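Local coordinates for protein esterase (Staphylococcus aureus subsp. aureus USA300_TCH1516, PDB 3D7R) that is a putative esterase of the alpha/beta-hydrolase fold and probably hydrolyses ester bonds, although its natural substrate is not established, at residues A[104-109]-A[229-234]; A[176-181]-A[194-199]; A[201-206]-A[246-251]. One frame throughout, in Å; residues are numbered along the deposited sequence.

Contact 1. Residues A[104-109]-A[229-234]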
loop_
_atom_site.group_PDB
_atom_site.type_symbol
_atom_site.label_atom_id
_atom_site.label_comp_id
_atom_site.label_asym_id
_atom_site.label_seq_id
_atom_site.Cartn_x
_atom_site.Cartn_y
_atom_site.Cartn_z
ATOM N N GLY A 104 -3.337 1.555 -1.950
ATOM C CA GLY A 104 -3.480 0.484 -2.958
ATOM C C GLY A 104 -4.307 0.890 -4.179
ATOM O O GLY A 104 -4.885 1.988 -4.233
ATOM N N GLY A 105 -4.348 0.017 -5.180
ATOM C CA GLY A 105 -5.149 0.302 -6.384
ATOM C C GLY A 105 -4.410 -0.077 -7.649
ATOM O O GLY A 105 -4.768 0.370 -8.743
ATOM N N PHE A 106 -3.363 -0.880 -7.480
ATOM C CA PHE A 106 -2.590 -1.475 -8.587
ATOM C C PHE A 106 -1.851 -0.472 -9.472
ATOM O O PHE A 106 -1.465 -0.808 -10.586
ATOM C CB PHE A 106 -3.463 -2.441 -9.414
ATOM C CG PHE A 106 -4.373 -3.292 -8.563
ATOM C CD1 PHE A 106 -3.879 -4.409 -7.889
ATOM C CD2 PHE A 106 -5.711 -2.939 -8.398
ATOM C CE1 PHE A 106 -4.723 -5.172 -7.068
ATOM C CE2 PHE A 106 -6.572 -3.701 -7.580
ATOM C CZ PHE A 106 -6.076 -4.822 -6.919
ATOM N N ASN A 107 -1.633 0.739 -8.949
ATOM C CA ASN A 107 -0.989 1.855 -9.672
ATOM C C ASN A 107 -1.834 2.347 -10.839
ATOM O O ASN A 107 -1.311 2.989 -11.762
ATOM C CB ASN A 107 0.446 1.518 -10.134
ATOM C CG ASN A 107 1.336 1.046 -8.975
ATOM O OD1 ASN A 107 1.490 1.750 -7.985
ATOM N ND2 ASN A 107 1.892 -0.159 -9.093
ATOM N N ALA A 108 -3.136 2.069 -10.772
ATOM C CA ALA A 108 -4.099 2.437 -11.815
ATOM C C ALA A 108 -5.329 3.136 -11.237
ATOM O O ALA A 108 -5.934 4.004 -11.894
ATOM C CB ALA A 108 -4.542 1.186 -12.596
ATOM N N LEU A 109 -5.723 2.709 -10.033
ATOM C CA LEU A 109 -6.852 3.283 -9.300
ATOM C C LEU A 109 -6.404 4.360 -8.320
ATOM O O LEU A 109 -5.326 4.281 -7.751
ATOM C CB LEU A 109 -7.575 2.192 -8.498
ATOM C CG LEU A 109 -8.197 1.049 -9.301
ATOM C CD1 LEU A 109 -8.761 0.002 -8.336
ATOM C CD2 LEU A 109 -9.285 1.589 -10.242
ATOM N N ASN A 229 -1.178 -8.926 -13.422
ATOM C CA ASN A 229 -0.170 -9.023 -14.495
ATOM C C ASN A 229 -0.318 -7.889 -15.519
ATOM O O ASN A 229 0.632 -7.146 -15.798
ATOM C CB ASN A 229 -0.260 -10.370 -15.239
ATOM C CG ASN A 229 0.211 -11.574 -14.392
ATOM O OD1 ASN A 229 0.043 -12.725 -14.802
ATOM N ND2 ASN A 229 0.784 -11.315 -13.230
ATOM N N GLU A 230 -1.518 -7.750 -16.071
ATOM C CA GLU A 230 -1.756 -6.802 -17.164
ATOM C C GLU A 230 -1.575 -5.357 -16.706
ATOM O O GLU A 230 -0.945 -4.544 -17.385
ATOM C CB GLU A 230 -3.147 -7.013 -17.767
ATOM C CG GLU A 230 -3.301 -8.328 -18.541
ATOM C CD GLU A 230 -2.390 -8.405 -19.766
ATOM O OE1 GLU A 230 -2.382 -7.481 -20.606
ATOM O OE2 GLU A 230 -1.664 -9.394 -19.881
ATOM N N ILE A 231 -2.113 -5.028 -15.544
ATOM C CA ILE A 231 -1.959 -3.658 -15.047
ATOM C C ILE A 231 -0.485 -3.349 -14.756
ATOM O O ILE A 231 0.032 -2.313 -15.168
ATOM C CB ILE A 231 -2.825 -3.392 -13.816
ATOM C CG1 ILE A 231 -4.311 -3.495 -14.183
ATOM C CG2 ILE A 231 -2.507 -1.988 -13.217
ATOM C CD1 ILE A 231 -5.224 -3.398 -12.951
HETATM N N MSE A 232 0.192 -4.267 -14.084
HETATM C CA MSE A 232 1.601 -4.066 -13.709
HETATM C C MSE A 232 2.543 -4.037 -14.909
HETATM O O MSE A 232 3.524 -3.282 -14.900
HETATM C CB MSE A 232 2.060 -5.100 -12.664
HETATM C CG MSE A 232 1.258 -5.042 -11.374
HETATM SE SE MSE A 232 1.555 -3.357 -10.432
HETATM C CE MSE A 232 3.386 -3.649 -9.840
ATOM N N LYS A 233 2.236 -4.829 -15.936
ATOM C CA LYS A 233 2.992 -4.791 -17.167
ATOM C C LYS A 233 2.923 -3.396 -17.792
ATOM O O LYS A 233 3.939 -2.865 -18.244
ATOM C CB LYS A 233 2.498 -5.865 -18.155
ATOM C CG LYS A 233 3.151 -7.250 -17.959
ATOM C CD LYS A 233 2.419 -8.345 -18.773
ATOM C CE LYS A 233 2.813 -9.770 -18.304
ATOM N NZ LYS A 233 1.886 -10.848 -18.840
ATOM N N LYS A 234 1.735 -2.795 -17.794
ATOM C CA LYS A 234 1.564 -1.440 -18.341
ATOM C C LYS A 234 2.421 -0.411 -17.560
ATOM O O LYS A 234 3.149 0.390 -18.155
ATOM C CB LYS A 234 0.089 -1.048 -18.324
ATOM C CG LYS A 234 -0.210 0.337 -18.910
ATOM C CD LYS A 234 0.051 0.347 -20.410
ATOM C CE LYS A 234 -0.991 1.129 -21.153
ATOM N NZ LYS A 234 -0.734 1.012 -22.608
#
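Phe106 in the loop 104-109 faces Ile231 on helix 225-236 with their CA atoms 6.8 Å apart, and the loop arrives there through a tight reversal in which Gly105 O accepts both Ala108 N and Leu109 N. Ile231 makes the central approach: with CG1 beside the backbone N (chi1 -64°), its CG2 branch stands anti to that N and presses on the main chain of the loop. CG2 comes within 3.1 Å of Phe106 O, a tight approach, and lies 3.8 Å from Ala108 CB and 3.9 Å from Phe106 CB. The other branch ends at CD1, 4.1 Å from Phe106 CB, while the phenyl group leads away from 229-234, toward Val228 of the same helix and Leu223. Gly104 and Gly105 form a Gly-Gly pair in the loop after strand 98-102, where relatives such as hormone-sensitive lipase carry the oxyanion hole; a similar role here is an inference. Gly104 N bonds to Asp171 OD1, tying this loop to the end of strand 166-171, just before helix 173-187. The next residue of helix 225-236, Met232 (a selenomethionine), is bent at chi2 and chi3, which lays SE 3.5 Å from Asn107 ND2, a van der Waals approach of amide and selenium. Phe52 of helix 46-61 packs against both Ala108 and Ile231, so the N-terminal part of the chain borders this buried junction.

Contact 2. Residues A[176-181]-A[194-199]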
loop_
_atom_site.group_PDB
_atom_site.type_symbol
_atom_site.label_atom_id
_atom_site.label_comp_id
_atom_site.label_asym_id
_atom_site.label_seq_id
_atom_site.Cartn_x
_atom_site.Cartn_y
_atom_site.Cartn_z
ATOM N N ALA A 176 3.511 -3.040 -1.738
ATOM C CA ALA A 176 4.657 -3.298 -2.624
ATOM C C ALA A 176 5.460 -2.025 -2.883
ATOM O O ALA A 176 6.693 -2.022 -2.757
ATOM C CB ALA A 176 4.197 -3.936 -3.961
ATOM N N LEU A 177 4.776 -0.931 -3.206
ATOM C CA LEU A 177 5.452 0.359 -3.428
ATOM C C LEU A 177 6.208 0.808 -2.169
ATOM O O LEU A 177 7.349 1.244 -2.244
ATOM C CB LEU A 177 4.457 1.469 -3.824
ATOM C CG LEU A 177 3.760 1.498 -5.179
ATOM C CD1 LEU A 177 3.113 2.877 -5.418
ATOM C CD2 LEU A 177 4.751 1.198 -6.321
ATOM N N ALA A 178 5.569 0.674 -1.015
ATOM C CA ALA A 178 6.178 1.071 0.253
ATOM C C ALA A 178 7.450 0.275 0.533
ATOM O O ALA A 178 8.483 0.872 0.836
ATOM C CB ALA A 178 5.174 0.931 1.400
ATOM N N LEU A 179 7.391 -1.059 0.429
ATOM C CA LEU A 179 8.607 -1.870 0.644
ATOM C C LEU A 179 9.693 -1.553 -0.400
ATOM O O LEU A 179 10.859 -1.337 -0.047
ATOM C CB LEU A 179 8.295 -3.384 0.668
ATOM C CG LEU A 179 9.513 -4.326 0.731
ATOM C CD1 LEU A 179 10.382 -4.096 1.967
ATOM C CD2 LEU A 179 9.112 -5.791 0.665
ATOM N N SER A 180 9.320 -1.558 -1.679
ATOM C CA SER A 180 10.265 -1.228 -2.749
ATOM C C SER A 180 10.905 0.166 -2.555
ATOM O O SER A 180 12.109 0.356 -2.792
ATOM C CB SER A 180 9.559 -1.330 -4.104
ATOM O OG SER A 180 10.384 -0.834 -5.132
ATOM N N PHE A 181 10.112 1.134 -2.116
ATOM C CA PHE A 181 10.629 2.481 -1.867
ATOM C C PHE A 181 11.635 2.508 -0.698
ATOM O O PHE A 181 12.675 3.144 -0.779
ATOM C CB PHE A 181 9.486 3.492 -1.657
ATOM C CG PHE A 181 9.967 4.856 -1.188
ATOM C CD1 PHE A 181 10.680 5.686 -2.044
ATOM C CD2 PHE A 181 9.722 5.287 0.124
ATOM C CE1 PHE A 181 11.163 6.925 -1.605
ATOM C CE2 PHE A 181 10.189 6.541 0.566
ATOM C CZ PHE A 181 10.897 7.348 -0.297
ATOM N N ASN A 194 11.485 5.136 10.614
ATOM C CA ASN A 194 11.584 4.409 11.881
ATOM C C ASN A 194 10.987 3.002 11.771
ATOM O O ASN A 194 11.464 2.048 12.402
ATOM C CB ASN A 194 10.824 5.210 12.944
ATOM C CG ASN A 194 10.942 4.608 14.328
ATOM O OD1 ASN A 194 9.940 4.196 14.924
ATOM N ND2 ASN A 194 12.168 4.552 14.849
ATOM N N LYS A 195 9.914 2.883 10.988
ATOM C CA LYS A 195 9.229 1.596 10.834
ATOM C C LYS A 195 8.598 1.514 9.460
ATOM O O LYS A 195 8.343 2.547 8.837
ATOM C CB LYS A 195 8.133 1.410 11.909
ATOM C CG LYS A 195 8.639 1.295 13.358
ATOM C CD LYS A 195 7.449 1.199 14.364
ATOM C CE LYS A 195 7.972 1.016 15.807
ATOM N NZ LYS A 195 8.353 2.349 16.386
ATOM N N LEU A 196 8.328 0.287 9.004
ATOM C CA LEU A 196 7.637 0.046 7.721
ATOM C C LEU A 196 6.419 -0.862 7.926
ATOM O O LEU A 196 6.553 -1.964 8.483
ATOM C CB LEU A 196 8.586 -0.594 6.688
ATOM C CG LEU A 196 7.969 -1.050 5.343
ATOM C CD1 LEU A 196 7.319 0.150 4.615
ATOM C CD2 LEU A 196 9.054 -1.712 4.475
ATOM N N TYR A 197 5.242 -0.393 7.499
ATOM C CA TYR A 197 3.984 -1.150 7.686
ATOM C C TYR A 197 3.471 -1.611 6.334
ATOM O O TYR A 197 3.390 -0.812 5.399
ATOM C CB TYR A 197 2.920 -0.299 8.411
ATOM C CG TYR A 197 3.118 -0.270 9.904
ATOM C CD1 TYR A 197 2.350 -1.078 10.754
ATOM C CD2 TYR A 197 4.096 0.558 10.471
ATOM C CE1 TYR A 197 2.570 -1.067 12.148
ATOM C CE2 TYR A 197 4.314 0.588 11.857
ATOM C CZ TYR A 197 3.545 -0.227 12.679
ATOM O OH TYR A 197 3.788 -0.205 14.029
ATOM N N LEU A 198 3.147 -2.901 6.232
ATOM C CA LEU A 198 2.661 -3.477 4.979
ATOM C C LEU A 198 1.310 -4.118 5.214
ATOM O O LEU A 198 1.188 -5.018 6.054
ATOM C CB LEU A 198 3.650 -4.528 4.456
ATOM C CG LEU A 198 5.119 -4.117 4.246
ATOM C CD1 LEU A 198 5.930 -5.290 3.647
ATOM C CD2 LEU A 198 5.231 -2.890 3.338
ATOM N N ILE A 199 0.288 -3.657 4.498
ATOM C CA ILE A 199 -1.055 -4.240 4.617
ATOM C C ILE A 199 -1.407 -4.996 3.324
ATOM O O ILE A 199 -1.546 -4.397 2.251
ATOM C CB ILE A 199 -2.150 -3.166 4.939
ATOM C CG1 ILE A 199 -1.822 -2.402 6.230
ATOM C CG2 ILE A 199 -3.562 -3.810 4.997
ATOM C CD1 ILE A 199 -2.529 -1.033 6.361
#
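Leu196 and Leu198 project from strand 195-199 toward helix 173-187, where Ala178 and Leu179 receive them. The short helix and strand segments run nearly antiparallel, at 152°, and their axes approach to 8.3 Å; the small methyl of Ala178 suits so close a passage. Leu196 is the forked bump. One prong, CD1, rests 3.9 Å from Ala178 CB, and the other, CD2, meets Leu179 CD1 at 3.7 Å, so the fork spans two successive residues of the helix. CD2 also lies near Leu179 CA, reaching down to the helix backbone. The two leucines have matching shapes, each with CG anti to its own N (chi1 174° in both), yet their side chains cross at about a right angle, touching methyl to methyl. Leu198, one step further along the same face of the strand, takes a different rotamer, with CG beside the backbone N (chi1 -55°). That brings its CD2 into the dip between the same two helix residues, 4.1 Å from Leu179 CB and a looser 4.3 Å from Ala178 CB. Tyr197, between them, points to the other face of the sheet, where its ring stacks with that of Tyr260. Val168 on strand 166-171 and Val259 on strand 259-264 extend the apolar floor beneath Ala178 and the two leucines. Strand 166-171, helix 173-187 and strand 195-199 follow one another in the chain, and this interlocking seats the helix on the second strand of a beta-alpha-beta crossover, the building unit of the alpha/beta-hydrolase core.

Contact 3. Residues A[201-206]-A[246-251]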
loop_
_atom_site.group_PDB
_atom_site.type_symbol
_atom_site.label_atom_id
_atom_site.label_comp_id
_atom_site.label_asym_id
_atom_site.label_seq_id
_atom_site.Cartn_x
_atom_site.Cartn_y
_atom_site.Cartn_z
ATOM N N PRO A 201 0.418 -6.706 1.247
ATOM C CA PRO A 201 1.281 -6.242 0.159
ATOM C C PRO A 201 1.266 -7.257 -0.976
ATOM O O PRO A 201 1.215 -8.464 -0.712
ATOM C CB PRO A 201 2.689 -6.206 0.799
ATOM C CG PRO A 201 2.641 -7.167 1.946
ATOM C CD PRO A 201 1.191 -7.101 2.451
ATOM N N ILE A 202 1.293 -6.779 -2.214
ATOM C CA ILE A 202 1.437 -7.669 -3.365
ATOM C C ILE A 202 2.945 -7.774 -3.639
ATOM O O ILE A 202 3.503 -7.040 -4.463
ATOM C CB ILE A 202 0.638 -7.145 -4.604
ATOM C CG1 ILE A 202 -0.859 -7.044 -4.293
ATOM C CG2 ILE A 202 0.851 -8.058 -5.821
ATOM C CD1 ILE A 202 -1.628 -6.215 -5.361
ATOM N N LEU A 203 3.604 -8.662 -2.896
ATOM C CA LEU A 203 5.061 -8.753 -2.896
ATOM C C LEU A 203 5.701 -9.247 -4.195
ATOM O O LEU A 203 6.850 -8.906 -4.498
ATOM C CB LEU A 203 5.523 -9.595 -1.702
ATOM C CG LEU A 203 5.138 -8.926 -0.365
ATOM C CD1 LEU A 203 5.217 -9.892 0.803
ATOM C CD2 LEU A 203 5.990 -7.683 -0.100
ATOM N N ASP A 204 4.956 -10.052 -4.953
ATOM C CA ASP A 204 5.433 -10.591 -6.218
ATOM C C ASP A 204 4.335 -10.295 -7.233
ATOM O O ASP A 204 3.251 -10.867 -7.136
ATOM C CB ASP A 204 5.680 -12.104 -6.054
ATOM C CG ASP A 204 6.098 -12.806 -7.352
ATOM O OD1 ASP A 204 6.172 -12.170 -8.425
ATOM O OD2 ASP A 204 6.337 -14.032 -7.284
ATOM N N ALA A 205 4.599 -9.388 -8.177
ATOM C CA ALA A 205 3.580 -8.957 -9.138
ATOM C C ALA A 205 3.174 -10.031 -10.157
ATOM O O ALA A 205 2.164 -9.881 -10.847
ATOM C CB ALA A 205 4.023 -7.692 -9.873
ATOM N N THR A 206 3.972 -11.090 -10.281
ATOM C CA THR A 206 3.650 -12.175 -11.215
ATOM C C THR A 206 2.556 -13.085 -10.665
ATOM O O THR A 206 1.830 -13.720 -11.446
ATOM C CB THR A 206 4.856 -13.076 -11.521
ATOM O OG1 THR A 206 5.253 -13.753 -10.325
ATOM C CG2 THR A 206 6.030 -12.266 -12.060
ATOM N N ILE A 246 9.631 -3.768 -8.858
ATOM C CA ILE A 246 8.219 -4.109 -9.103
ATOM C C ILE A 246 7.726 -5.188 -8.126
ATOM O O ILE A 246 6.621 -5.096 -7.594
ATOM C CB ILE A 246 8.031 -4.612 -10.548
ATOM C CG1 ILE A 246 8.397 -3.490 -11.533
ATOM C CG2 ILE A 246 6.580 -5.092 -10.769
ATOM C CD1 ILE A 246 8.599 -3.959 -12.932
ATOM N N SER A 247 8.563 -6.200 -7.909
ATOM C CA SER A 247 8.286 -7.298 -7.005
ATOM C C SER A 247 9.351 -7.273 -5.902
ATOM O O SER A 247 10.371 -7.952 -6.021
ATOM C CB SER A 247 8.328 -8.620 -7.776
ATOM O OG SER A 247 7.242 -8.706 -8.684
ATOM N N PRO A 248 9.128 -6.458 -4.850
ATOM C CA PRO A 248 10.102 -6.219 -3.788
ATOM C C PRO A 248 10.449 -7.458 -2.934
ATOM O O PRO A 248 11.427 -7.431 -2.162
ATOM C CB PRO A 248 9.432 -5.122 -2.950
ATOM C CG PRO A 248 7.983 -5.307 -3.184
ATOM C CD PRO A 248 7.896 -5.676 -4.628
ATOM N N ILE A 249 9.706 -8.551 -3.110
ATOM C CA ILE A 249 10.122 -9.834 -2.512
ATOM C C ILE A 249 11.560 -10.196 -2.976
ATOM O O ILE A 249 12.294 -10.907 -2.266
ATOM C CB ILE A 249 9.143 -10.980 -2.867
ATOM C CG1 ILE A 249 9.343 -12.177 -1.917
ATOM C CG2 ILE A 249 9.249 -11.345 -4.389
ATOM C CD1 ILE A 249 8.120 -13.118 -1.843
ATOM N N ASN A 250 11.938 -9.684 -4.154
ATOM C CA ASN A 250 13.259 -9.923 -4.740
ATOM C C ASN A 250 14.280 -8.837 -4.360
ATOM O O ASN A 250 15.438 -8.908 -4.792
ATOM C CB ASN A 250 13.155 -9.971 -6.272
ATOM C CG ASN A 250 12.338 -11.149 -6.779
ATOM O OD1 ASN A 250 12.346 -12.243 -6.178
ATOM N ND2 ASN A 250 11.624 -10.938 -7.900
ATOM N N GLY A 251 13.864 -7.846 -3.569
ATOM C CA GLY A 251 14.728 -6.691 -3.242
ATOM C C GLY A 251 15.595 -6.861 -2.002
ATOM O O GLY A 251 15.637 -7.948 -1.405
HETATM O O HOH W 1 4.118 -6.095 -6.954
#
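Ser247 OG accepts the backbone N-H of Ala205 at 2.8 Å between OG and N, with an N-H...O angle of 162°, and two residues further on in its segment Ile249 N reaches back to Leu203 O at 3.2 Å. Apolar contacts flank the polar pair: Leu203 CB lies 4.0 Å from Ile249 CB, and Ala205 CB 3.8 Å from Ile246 CG2. A water adds a third link, donating to Ile202 O and Ile246 O. Beyond this shell, Ser247 OG stands beside its own backbone N (chi1 -68°) and is also hydrogen-bonded to Leu241 O, which helps to fix its rotation. The other loop is shaped by an Asx turn: Asp204 OD1 takes Thr206 N at 3.1 Å and Thr206 OG1 at 2.6 Å, both from the same face of the carboxylate, and so braces the chain around Ala205. Leu203 also leans on Leu179 and on Phe276 of helix 270-282. Across the two segments the direct bonds are between neutral groups, with one serine hydroxyl serving as acceptor to one loop and donor to Leu241 O.

Overall arrangement
The three contacts are joined by direct packing, from helix 173-187 on the sheet out to the loops that follow strands 98-102 and 195-199. Contacts 2 and 3 have centres about 11 Å apart and meet at Leu179 of contact 2, whose CD2 lies 3.7 Å from both Leu203 CD2 and Pro248 CB. Contact 1, its centre about 13 Å from that of contact 3, joins it where Phe106 CE1 meets Ile202 CD1 at 3.7 Å and through a probable hydrogen bond from Asn229 ND2 to Thr206 O; along the chain their segments alternate. Contacts 1 and 2 are about 17 Å apart between centres, yet Asn107 reaches Leu177. Comparison with relatives suggests a place near the active site for loop 104-109.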